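Local coordinates for protein MgGH51 (Meripilus giganteus, PDB 6ZPV) that hydrolyses terminal non-reducing alpha-L-arabinofuranoside residues, as a fungal GH51 alpha-L-arabinofuranosidase that probably acts on arabinose-bearing polysaccharides, at residues S15-G19 / F515-K519; P222-P228 / G282-A288; Y425-A431 / V474-A480. One frame throughout, in Å; residues are numbered along the deposited sequence.

Interactions 2 and 3 pair strands of the parallel eight-stranded GH51 barrel, and interaction 1 packs the loop before its first strand on helix 507-517; the centres lie 12 to 13 Å apart. Interaction 1 joins residues 496 positions apart and encloses the other two along the chain: interaction 2 pairs strands 224-227 and 284-289, then interaction 3 pairs strands 424-432 and 474-479. Loop 15-19 leads into strand 20-21, between the two pairs. Consistent with closure, Gly19 N lies 3.1 Å from Ala477 O; on the other side Tyr18 O lies 2.8 Å from Ser223 OG, both probable hydrogen bonds. Across the barrel interior, Arg226 NH1 and Glu429 OE2 form a 2.8 Å salt bridge, tying interactions 2 and 3.

Interaction 1: residues S15-G19 / F515-K519; sequences STLYG and FALNK. With SO4 (sulfate ion), chain R.
An irregular loop, 15-19, rests against the C-terminal end of helix 507-517 and the turn after it, burying 285 Å². Ser15 to Leu17 have helix-like backbone angles before Tyr18 extends (-112/130); Tyr18 and Ala516 face each other, CA to CA 5.7 Å. Apolar packing centres on the Tyr18 ring (chi1 m). Phe515 CB sits over its face, 4.2 Å from the centroid and 22° off the normal (CH-pi); Tyr18 CB meets Ala516 CB at 3.7 Å, and Lys519 CD lies at the ring edge, 3.7 Å from Tyr18 CE2. Polar linkage runs through water 1, bound by Ser15 O (2.9 Å), Tyr18 N (3.0 Å) and Lys519 NZ (2.9 Å); Lys519 NZ also bonds Pro14 O. A sulfate, probably from the crystallisation liquor, accepts from Ser15 N to O4 (2.9 Å) and Ser15 OG to O1 (2.5 Å), and from Arg344. The contact sets the loop entering strand 20-21 against helix 507-517; alongside, Tyr18 OH is hydrogen-bonded to Glu468 of helix 454-469, which packs on Phe515.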
loop_
_atom_site.group_PDB
_atom_site.type_symbol
_atom_site.label_atom_id
_atom_site.label_comp_id
_atom_site.label_asym_id
_atom_site.label_seq_id
_atom_site.Cartn_x
_atom_site.Cartn_y
_atom_site.Cartn_z
ATOM N N SER A 15 -17.570 -8.256 8.692
ATOM C CA SER A 15 -16.361 -7.711 9.344
ATOM C C SER A 15 -15.409 -7.123 8.310
ATOM O O SER A 15 -14.634 -6.224 8.709
ATOM C CB SER A 15 -15.671 -8.803 10.156
ATOM O OG SER A 15 -14.992 -9.742 9.352
ATOM N N THR A 16 -15.469 -7.563 7.085
ATOM C CA THR A 16 -14.557 -7.190 6.010
ATOM C C THR A 16 -14.975 -5.968 5.207
ATOM O O THR A 16 -14.297 -5.654 4.240
ATOM C CB THR A 16 -14.391 -8.416 5.094
ATOM O OG1 THR A 16 -15.691 -8.897 4.728
ATOM C CG2 THR A 16 -13.583 -9.513 5.741
ATOM N N LEU A 17 -16.046 -5.268 5.607
ATOM C CA LEU A 17 -16.594 -4.270 4.660
ATOM C C LEU A 17 -15.559 -3.248 4.242
ATOM O O LEU A 17 -15.543 -2.882 3.044
ATOM C CB LEU A 17 -17.813 -3.592 5.253
ATOM C CG LEU A 17 -18.534 -2.622 4.333
ATOM C CD1 LEU A 17 -18.926 -3.230 3.010
ATOM C CD2 LEU A 17 -19.767 -2.068 5.031
ATOM N N TYR A 18 -14.756 -2.698 5.134
ATOM C CA TYR A 18 -13.818 -1.622 4.803
ATOM C C TYR A 18 -12.378 -2.086 4.905
ATOM O O TYR A 18 -11.998 -2.622 5.978
ATOM C CB TYR A 18 -14.042 -0.372 5.660
ATOM C CG TYR A 18 -15.460 0.151 5.581
ATOM C CD1 TYR A 18 -15.907 0.804 4.441
ATOM C CD2 TYR A 18 -16.355 -0.042 6.604
ATOM C CE1 TYR A 18 -17.231 1.252 4.341
ATOM C CE2 TYR A 18 -17.668 0.405 6.514
ATOM C CZ TYR A 18 -18.116 1.036 5.384
ATOM O OH TYR A 18 -19.404 1.512 5.267
ATOM N N GLY A 19 -11.561 -1.842 3.906
ATOM C CA GLY A 19 -10.140 -2.239 3.962
ATOM C C GLY A 19 -9.312 -1.473 2.987
ATOM O O GLY A 19 -9.764 -0.446 2.451
ATOM N N PHE A 515 -15.968 6.002 8.127
ATOM C CA PHE A 515 -16.843 4.873 7.835
ATOM C C PHE A 515 -16.385 3.621 8.548
ATOM O O PHE A 515 -17.207 2.868 9.078
ATOM C CB PHE A 515 -17.006 4.680 6.316
ATOM C CG PHE A 515 -18.109 5.533 5.704
ATOM C CD1 PHE A 515 -18.083 6.897 5.746
ATOM C CD2 PHE A 515 -19.185 4.915 5.092
ATOM C CE1 PHE A 515 -19.149 7.631 5.258
ATOM C CE2 PHE A 515 -20.244 5.650 4.611
ATOM C CZ PHE A 515 -20.223 7.010 4.683
ATOM N N ALA A 516 -15.088 3.338 8.528
ATOM C CA ALA A 516 -14.545 2.082 9.054
ATOM C C ALA A 516 -14.519 2.031 10.564
ATOM O O ALA A 516 -14.719 0.950 11.140
ATOM C CB ALA A 516 -13.130 1.874 8.505
ATOM N N LEU A 517 -14.244 3.140 11.236
ATOM C CA LEU A 517 -14.154 3.110 12.710
ATOM C C LEU A 517 -15.529 3.222 13.384
ATOM O O LEU A 517 -15.614 3.054 14.644
ATOM C CB LEU A 517 -13.321 4.282 13.193
ATOM C CG LEU A 517 -11.818 4.164 12.973
ATOM C CD1 LEU A 517 -11.134 5.328 13.632
ATOM C CD2 LEU A 517 -11.237 2.866 13.531
ATOM N N ASN A 518 -16.568 3.524 12.666
ATOM C CA ASN A 518 -17.910 3.774 13.199
ATOM C C ASN A 518 -18.908 2.858 12.441
ATOM O O ASN A 518 -19.777 3.338 11.718
ATOM C CB ASN A 518 -18.258 5.267 13.080
ATOM C CG ASN A 518 -17.229 6.137 13.734
ATOM O OD1 ASN A 518 -17.183 6.291 14.951
ATOM N ND2 ASN A 518 -16.388 6.727 12.935
ATOM N N LYS A 519 -18.735 1.581 12.596
ATOM C CA LYS A 519 -19.427 0.550 11.802
ATOM C C LYS A 519 -19.871 -0.593 12.739
ATOM O O LYS A 519 -19.032 -1.242 13.390
ATOM C CB LYS A 519 -18.530 -0.050 10.720
ATOM C CG LYS A 519 -19.272 -1.024 9.794
ATOM C CD LYS A 519 -18.368 -2.085 9.218
ATOM C CE LYS A 519 -18.066 -3.124 10.194
ATOM N NZ LYS A 519 -17.121 -4.061 9.678
HETATM S S SO4 R . -17.301 -11.967 8.110
HETATM O O1 SO4 R . -16.145 -11.172 7.648
HETATM O O2 SO4 R . -16.968 -13.221 8.715
HETATM O O3 SO4 R . -18.146 -12.250 6.888
HETATM O O4 SO4 R . -18.084 -11.071 8.947
HETATM O O HOH W 1 -14.837 -3.432 8.015
#

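Interaction 2: residues P222-P228 / G282-A288; sequences PSFFRFP and GMEPIMA
Phe227 (chi1 p) lies at the apolar centre, its CE1 3.8 Å from Pro285 CB and CZ 3.8 Å from Met287 CG. Phe225, Pro285 and Met287 share this face; Met287 SD makes a Met-aromatic contact, 5.1 Å from the Phe227 centroid, and Met283 SD another at the Phe225 ring edge, 5.2 Å from the centroid. On the opposite face Ile286 CD1 stands over the Phe224 ring, 4.0 Å from its centroid. The backbones run parallel, axes 4.5 Å apart at 19°, pairing Phe224-Glu284 through Phe227-Met287. Five hydrogen bonds of 2.9 to 3.1 Å make the ladder: Glu284 N to Ser223 O, Phe225 N to Glu284 O, Ile286 N to Phe225 O, Phe227 N to Ile286 O, Ala288 N to Phe227 O. A cis peptide precedes Pro228. At the polar edge, water 3 links Ser223 O (2.8 Å) with Glu284 OE1 (2.7 Å), and Glu284 salt-bridges Arg344. These strands form a beta-alpha-beta unit: helix 271-281 connects them and packs on Phe225, Phe227 and Pro285; helix 306-320 meets Met287.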
loop_
_atom_site.group_PDB
_atom_site.type_symbol
_atom_site.label_atom_id
_atom_site.label_comp_id
_atom_site.label_asym_id
_atom_site.label_seq_id
_atom_site.Cartn_x
_atom_site.Cartn_y
_atom_site.Cartn_z
ATOM N N PRO A 222 -8.777 -0.511 9.105
ATOM C CA PRO A 222 -9.075 -1.448 8.016
ATOM C C PRO A 222 -9.214 -2.875 8.527
ATOM O O PRO A 222 -8.514 -3.290 9.457
ATOM C CB PRO A 222 -7.877 -1.343 7.109
ATOM C CG PRO A 222 -6.751 -0.997 8.054
ATOM C CD PRO A 222 -7.374 -0.067 9.098
ATOM N N SER A 223 -9.989 -3.658 7.803
ATOM C CA SER A 223 -10.201 -5.077 8.136
ATOM C C SER A 223 -9.436 -6.007 7.190
ATOM O O SER A 223 -9.223 -7.177 7.547
ATOM C CB SER A 223 -11.656 -5.471 8.074
ATOM O OG SER A 223 -12.168 -5.325 6.760
ATOM N N PHE A 224 -9.054 -5.541 6.017
ATOM C CA PHE A 224 -8.369 -6.390 5.040
ATOM C C PHE A 224 -7.370 -5.547 4.280
ATOM O O PHE A 224 -7.387 -4.318 4.274
ATOM C CB PHE A 224 -9.341 -7.038 4.050
ATOM C CG PHE A 224 -10.014 -6.092 3.096
ATOM C CD1 PHE A 224 -9.358 -5.614 1.952
ATOM C CD2 PHE A 224 -11.284 -5.601 3.357
ATOM C CE1 PHE A 224 -9.915 -4.691 1.117
ATOM C CE2 PHE A 224 -11.868 -4.686 2.497
ATOM C CZ PHE A 224 -11.194 -4.225 1.391
ATOM N N PHE A 225 -6.482 -6.255 3.604
ATOM C CA PHE A 225 -5.412 -5.668 2.777
ATOM C C PHE A 225 -5.324 -6.480 1.483
ATOM O O PHE A 225 -4.909 -7.660 1.502
ATOM C CB PHE A 225 -4.095 -5.689 3.566
ATOM C CG PHE A 225 -2.959 -4.879 3.017
ATOM C CD1 PHE A 225 -2.124 -5.361 2.013
ATOM C CD2 PHE A 225 -2.634 -3.656 3.536
ATOM C CE1 PHE A 225 -0.982 -4.672 1.629
ATOM C CE2 PHE A 225 -1.499 -2.965 3.170
ATOM C CZ PHE A 225 -0.653 -3.489 2.203
ATOM N N ARG A 226 -5.731 -5.894 0.372
ATOM C CA ARG A 226 -5.670 -6.520 -0.976
ATOM C C ARG A 226 -4.273 -6.273 -1.544
ATOM O O ARG A 226 -3.781 -5.113 -1.534
ATOM C CB ARG A 226 -6.743 -5.917 -1.889
ATOM C CG ARG A 226 -6.804 -6.545 -3.249
ATOM C CD ARG A 226 -7.496 -5.653 -4.274
ATOM N NE ARG A 226 -7.521 -6.236 -5.616
ATOM C CZ ARG A 226 -7.468 -5.527 -6.746
ATOM N NH1 ARG A 226 -7.534 -4.188 -6.706
ATOM N NH2 ARG A 226 -7.321 -6.162 -7.898
ATOM N N PHE A 227 -3.583 -7.304 -2.031
ATOM C CA PHE A 227 -2.181 -7.164 -2.464
ATOM C C PHE A 227 -1.821 -8.382 -3.274
ATOM O O PHE A 227 -2.497 -9.429 -3.144
ATOM C CB PHE A 227 -1.264 -7.035 -1.243
ATOM C CG PHE A 227 -0.910 -8.346 -0.580
ATOM C CD1 PHE A 227 -1.861 -9.084 0.065
ATOM C CD2 PHE A 227 0.365 -8.871 -0.749
ATOM C CE1 PHE A 227 -1.559 -10.335 0.555
ATOM C CE2 PHE A 227 0.662 -10.112 -0.250
ATOM C CZ PHE A 227 -0.303 -10.866 0.385
ATOM N N PRO A 228 -0.723 -8.398 -4.058
ATOM C CA PRO A 228 0.206 -7.287 -4.313
ATOM C C PRO A 228 -0.177 -6.431 -5.511
ATOM O O PRO A 228 0.599 -5.542 -5.916
ATOM C CB PRO A 228 1.527 -8.001 -4.543
ATOM C CG PRO A 228 1.101 -9.257 -5.271
ATOM C CD PRO A 228 -0.167 -9.666 -4.552
ATOM N N GLY A 282 -4.037 -6.704 12.753
ATOM C CA GLY A 282 -5.345 -7.397 12.729
ATOM C C GLY A 282 -6.053 -7.391 11.401
ATOM O O GLY A 282 -7.208 -7.775 11.373
ATOM N N MET A 283 -5.388 -7.004 10.320
ATOM C CA MET A 283 -5.983 -7.129 8.988
ATOM C C MET A 283 -5.889 -8.571 8.489
ATOM O O MET A 283 -4.957 -9.271 8.875
ATOM C CB MET A 283 -5.261 -6.238 7.967
ATOM C CG MET A 283 -5.469 -4.753 8.199
ATOM S SD MET A 283 -4.788 -3.712 6.895
ATOM C CE MET A 283 -3.562 -2.798 7.817
ATOM N N GLU A 284 -6.798 -8.959 7.620
ATOM C CA GLU A 284 -6.657 -10.211 6.894
ATOM C C GLU A 284 -6.387 -9.927 5.422
ATOM O O GLU A 284 -6.795 -8.894 4.860
ATOM C CB GLU A 284 -7.873 -11.103 7.025
ATOM C CG GLU A 284 -9.139 -10.614 6.342
ATOM C CD GLU A 284 -10.288 -11.581 6.591
ATOM O OE1 GLU A 284 -11.199 -11.230 7.379
ATOM O OE2 GLU A 284 -10.245 -12.692 6.030
ATOM N N PRO A 285 -5.654 -10.826 4.732
ATOM C CA PRO A 285 -5.351 -10.599 3.324
ATOM C C PRO A 285 -6.514 -10.896 2.403
ATOM O O PRO A 285 -7.261 -11.830 2.583
ATOM C CB PRO A 285 -4.199 -11.598 3.048
ATOM C CG PRO A 285 -4.431 -12.677 4.064
ATOM C CD PRO A 285 -4.947 -11.994 5.300
ATOM N N ILE A 286 -6.524 -10.121 1.290
ATOM C CA ILE A 286 -7.167 -10.556 0.036
ATOM C C ILE A 286 -6.007 -10.686 -0.933
ATOM O O ILE A 286 -5.515 -9.674 -1.440
ATOM C CB ILE A 286 -8.288 -9.635 -0.406
ATOM C CG1 ILE A 286 -9.404 -9.560 0.629
ATOM C CG2 ILE A 286 -8.798 -10.109 -1.771
ATOM C CD1 ILE A 286 -10.561 -8.647 0.312
ATOM N N MET A 287 -5.488 -11.903 -1.096
ATOM C CA MET A 287 -4.228 -12.111 -1.802
ATOM C C MET A 287 -4.477 -12.485 -3.256
ATOM O O MET A 287 -5.205 -13.436 -3.543
ATOM C CB MET A 287 -3.420 -13.197 -1.118
ATOM C CG MET A 287 -2.057 -13.398 -1.754
ATOM S SD MET A 287 -0.988 -14.591 -0.932
ATOM C CE MET A 287 -1.835 -16.099 -1.363
ATOM N N ALA A 288 -3.857 -11.754 -4.166
ATOM C CA ALA A 288 -3.943 -12.057 -5.591
ATOM C C ALA A 288 -2.850 -13.074 -5.986
ATOM O O ALA A 288 -1.753 -13.106 -5.430
ATOM C CB ALA A 288 -3.826 -10.819 -6.436
HETATM O O HOH W 2 -9.745 -8.333 10.112
HETATM O O HOH W 3 -10.589 -9.153 9.032
#

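Interaction 3: residues Y425-A431 / V474-A480; sequences YFEGEYA and VFAASYA
A beta bulge at Phe475 shifts the register of this parallel pair: Tyr425 faces Val474 (CA to CA 4.7 Å), but Phe426 faces Ala476 (4.8 Å). Phe475 (phi/psi -100/-16, chi1 p) donates from N to Tyr425 O at 3.0 Å, and its CE1 reaches Phe426 CB at 3.7 Å. Axes of 425-428 and 474-479 lie 4.6 Å apart at 8°. Beyond the bulge, Glu427 N bonds Ala476 O (2.9 Å) and Ser478 N bonds Glu427 O (2.9 Å). Glu427 (-86/77) centres an inverse gamma turn, closed by a weak Gly428 N to Phe426 O bond of 3.1 Å, and the chain turns a corner at Glu429. Ser478 OG (chi1 p) donates to Gly428 O (2.9 Å), and Ala480 N to Tyr430 O (3.1 Å). Ala431 CB lies over the Tyr479 ring, 3.9 Å from its centroid. At the C-terminal end of the seventh barrel strand, where clan GH-A enzymes form the active site, Glu429 OE2 forms a salt bridge with Arg226, and OE1 is hydrogen-bonded to Tyr402 and to a glycerol, probably from the crystallisation liquor but consistent with a pocket. Strand 396-403 flanks segment 425-431, and helix 454-469, connecting these strands, packs on Glu427, Tyr430 and Ala477.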
loop_
_atom_site.group_PDB
_atom_site.type_symbol
_atom_site.label_atom_id
_atom_site.label_comp_id
_atom_site.label_asym_id
_atom_site.label_seq_id
_atom_site.Cartn_x
_atom_site.Cartn_y
_atom_site.Cartn_z
ATOM N N TYR A 425 -19.718 -9.326 -3.623
ATOM C CA TYR A 425 -19.028 -8.330 -4.443
ATOM C C TYR A 425 -17.998 -7.588 -3.623
ATOM O O TYR A 425 -18.294 -7.150 -2.479
ATOM C CB TYR A 425 -20.033 -7.408 -5.119
ATOM C CG TYR A 425 -20.936 -8.139 -6.083
ATOM C CD1 TYR A 425 -20.542 -8.385 -7.387
ATOM C CD2 TYR A 425 -22.123 -8.740 -5.686
ATOM C CE1 TYR A 425 -21.313 -9.129 -8.258
ATOM C CE2 TYR A 425 -22.920 -9.512 -6.539
ATOM C CZ TYR A 425 -22.499 -9.701 -7.846
ATOM O OH TYR A 425 -23.237 -10.423 -8.741
ATOM N N PHE A 426 -16.835 -7.437 -4.198
ATOM C CA PHE A 426 -15.699 -6.705 -3.599
ATOM C C PHE A 426 -15.494 -5.462 -4.459
ATOM O O PHE A 426 -15.212 -5.573 -5.660
ATOM C CB PHE A 426 -14.471 -7.604 -3.726
ATOM C CG PHE A 426 -13.136 -7.036 -3.325
ATOM C CD1 PHE A 426 -13.034 -6.039 -2.397
ATOM C CD2 PHE A 426 -11.959 -7.565 -3.861
ATOM C CE1 PHE A 426 -11.793 -5.567 -1.978
ATOM C CE2 PHE A 426 -10.710 -7.116 -3.443
ATOM C CZ PHE A 426 -10.645 -6.121 -2.480
ATOM N N GLU A 427 -15.665 -4.256 -3.895
ATOM C CA GLU A 427 -15.356 -3.022 -4.612
ATOM C C GLU A 427 -13.861 -2.758 -4.394
ATOM O O GLU A 427 -13.482 -1.955 -3.514
ATOM C CB GLU A 427 -16.239 -1.880 -4.128
ATOM C CG GLU A 427 -16.277 -0.732 -5.118
ATOM C CD GLU A 427 -17.282 -0.857 -6.241
ATOM O OE1 GLU A 427 -18.092 -1.789 -6.261
ATOM O OE2 GLU A 427 -17.264 0.057 -7.154
ATOM N N GLY A 428 -13.019 -3.503 -5.132
ATOM C CA GLY A 428 -11.603 -3.570 -4.791
ATOM C C GLY A 428 -10.785 -2.368 -5.148
ATOM O O GLY A 428 -9.650 -2.222 -4.671
ATOM N N GLU A 429 -11.316 -1.506 -6.041
ATOM C CA GLU A 429 -10.707 -0.206 -6.315
ATOM C C GLU A 429 -11.864 0.752 -6.604
ATOM O O GLU A 429 -12.657 0.505 -7.521
ATOM C CB GLU A 429 -9.816 -0.234 -7.582
ATOM C CG GLU A 429 -8.634 -1.192 -7.473
ATOM C CD GLU A 429 -7.777 -1.344 -8.707
ATOM O OE1 GLU A 429 -7.723 -0.372 -9.543
ATOM O OE2 GLU A 429 -7.189 -2.432 -8.889
ATOM N N TYR A 430 -11.838 1.886 -5.945
ATOM C CA TYR A 430 -12.709 2.997 -6.340
ATOM C C TYR A 430 -12.083 4.292 -5.881
ATOM O O TYR A 430 -11.415 4.347 -4.856
ATOM C CB TYR A 430 -14.165 2.857 -5.827
ATOM C CG TYR A 430 -14.355 2.897 -4.329
ATOM C CD1 TYR A 430 -14.039 1.831 -3.513
ATOM C CD2 TYR A 430 -14.847 4.055 -3.725
ATOM C CE1 TYR A 430 -14.214 1.891 -2.143
ATOM C CE2 TYR A 430 -15.008 4.125 -2.363
ATOM C CZ TYR A 430 -14.711 3.052 -1.551
ATOM O OH TYR A 430 -14.911 3.126 -0.211
ATOM N N ALA A 431 -12.398 5.366 -6.624
ATOM C CA ALA A 431 -12.038 6.720 -6.235
ATOM C C ALA A 431 -12.687 7.701 -7.202
ATOM O O ALA A 431 -12.823 7.416 -8.415
ATOM C CB ALA A 431 -10.527 6.973 -6.312
ATOM N N VAL A 474 -22.351 -6.899 -0.684
ATOM C CA VAL A 474 -21.047 -6.243 -0.746
ATOM C C VAL A 474 -20.266 -6.635 0.499
ATOM O O VAL A 474 -20.699 -6.283 1.619
ATOM C CB VAL A 474 -21.163 -4.718 -0.870
ATOM C CG1 VAL A 474 -19.748 -4.103 -0.872
ATOM C CG2 VAL A 474 -21.945 -4.298 -2.093
ATOM N N PHE A 475 -19.182 -7.391 0.349
ATOM C CA PHE A 475 -18.454 -7.872 1.511
ATOM C C PHE A 475 -17.205 -7.068 1.836
ATOM O O PHE A 475 -16.679 -7.208 2.955
ATOM C CB PHE A 475 -18.108 -9.371 1.436
ATOM C CG PHE A 475 -16.956 -9.759 0.568
ATOM C CD1 PHE A 475 -17.087 -9.833 -0.836
ATOM C CD2 PHE A 475 -15.705 -10.000 1.093
ATOM C CE1 PHE A 475 -16.037 -10.226 -1.640
ATOM C CE2 PHE A 475 -14.658 -10.410 0.276
ATOM C CZ PHE A 475 -14.826 -10.497 -1.091
ATOM N N ALA A 476 -16.708 -6.252 0.915
ATOM C CA ALA A 476 -15.405 -5.590 1.082
ATOM C C ALA A 476 -15.334 -4.442 0.075
ATOM O O ALA A 476 -15.855 -4.558 -1.051
ATOM C CB ALA A 476 -14.309 -6.610 0.830
ATOM N N ALA A 477 -14.628 -3.384 0.437
ATOM C CA ALA A 477 -14.484 -2.185 -0.396
ATOM C C ALA A 477 -13.204 -1.472 -0.005
ATOM O O ALA A 477 -12.962 -1.244 1.187
ATOM C CB ALA A 477 -15.674 -1.304 -0.222
ATOM N N SER A 478 -12.432 -1.039 -1.016
ATOM C CA SER A 478 -11.179 -0.313 -0.793
ATOM C C SER A 478 -10.974 0.770 -1.844
ATOM O O SER A 478 -11.080 0.530 -3.064
ATOM C CB SER A 478 -9.984 -1.295 -0.793
ATOM O OG SER A 478 -10.056 -2.280 -1.809
ATOM N N TYR A 479 -10.611 1.955 -1.362
ATOM C CA TYR A 479 -10.157 3.075 -2.213
ATOM C C TYR A 479 -8.843 2.700 -2.912
ATOM O O TYR A 479 -8.045 1.937 -2.348
ATOM C CB TYR A 479 -9.940 4.310 -1.315
ATOM C CG TYR A 479 -9.605 5.617 -1.998
ATOM C CD1 TYR A 479 -8.348 5.923 -2.462
ATOM C CD2 TYR A 479 -10.604 6.576 -2.158
ATOM C CE1 TYR A 479 -8.036 7.133 -3.065
ATOM C CE2 TYR A 479 -10.292 7.799 -2.731
ATOM C CZ TYR A 479 -9.022 8.097 -3.187
ATOM O OH TYR A 479 -8.679 9.299 -3.782
ATOM N N ALA A 480 -8.584 3.279 -4.074
ATOM C CA ALA A 480 -7.252 3.085 -4.668
ATOM C C ALA A 480 -6.824 4.274 -5.477
ATOM O O ALA A 480 -7.691 4.917 -6.112
ATOM C CB ALA A 480 -7.211 1.843 -5.518
HETATM O O HOH W 4 -13.857 1.408 1.543
#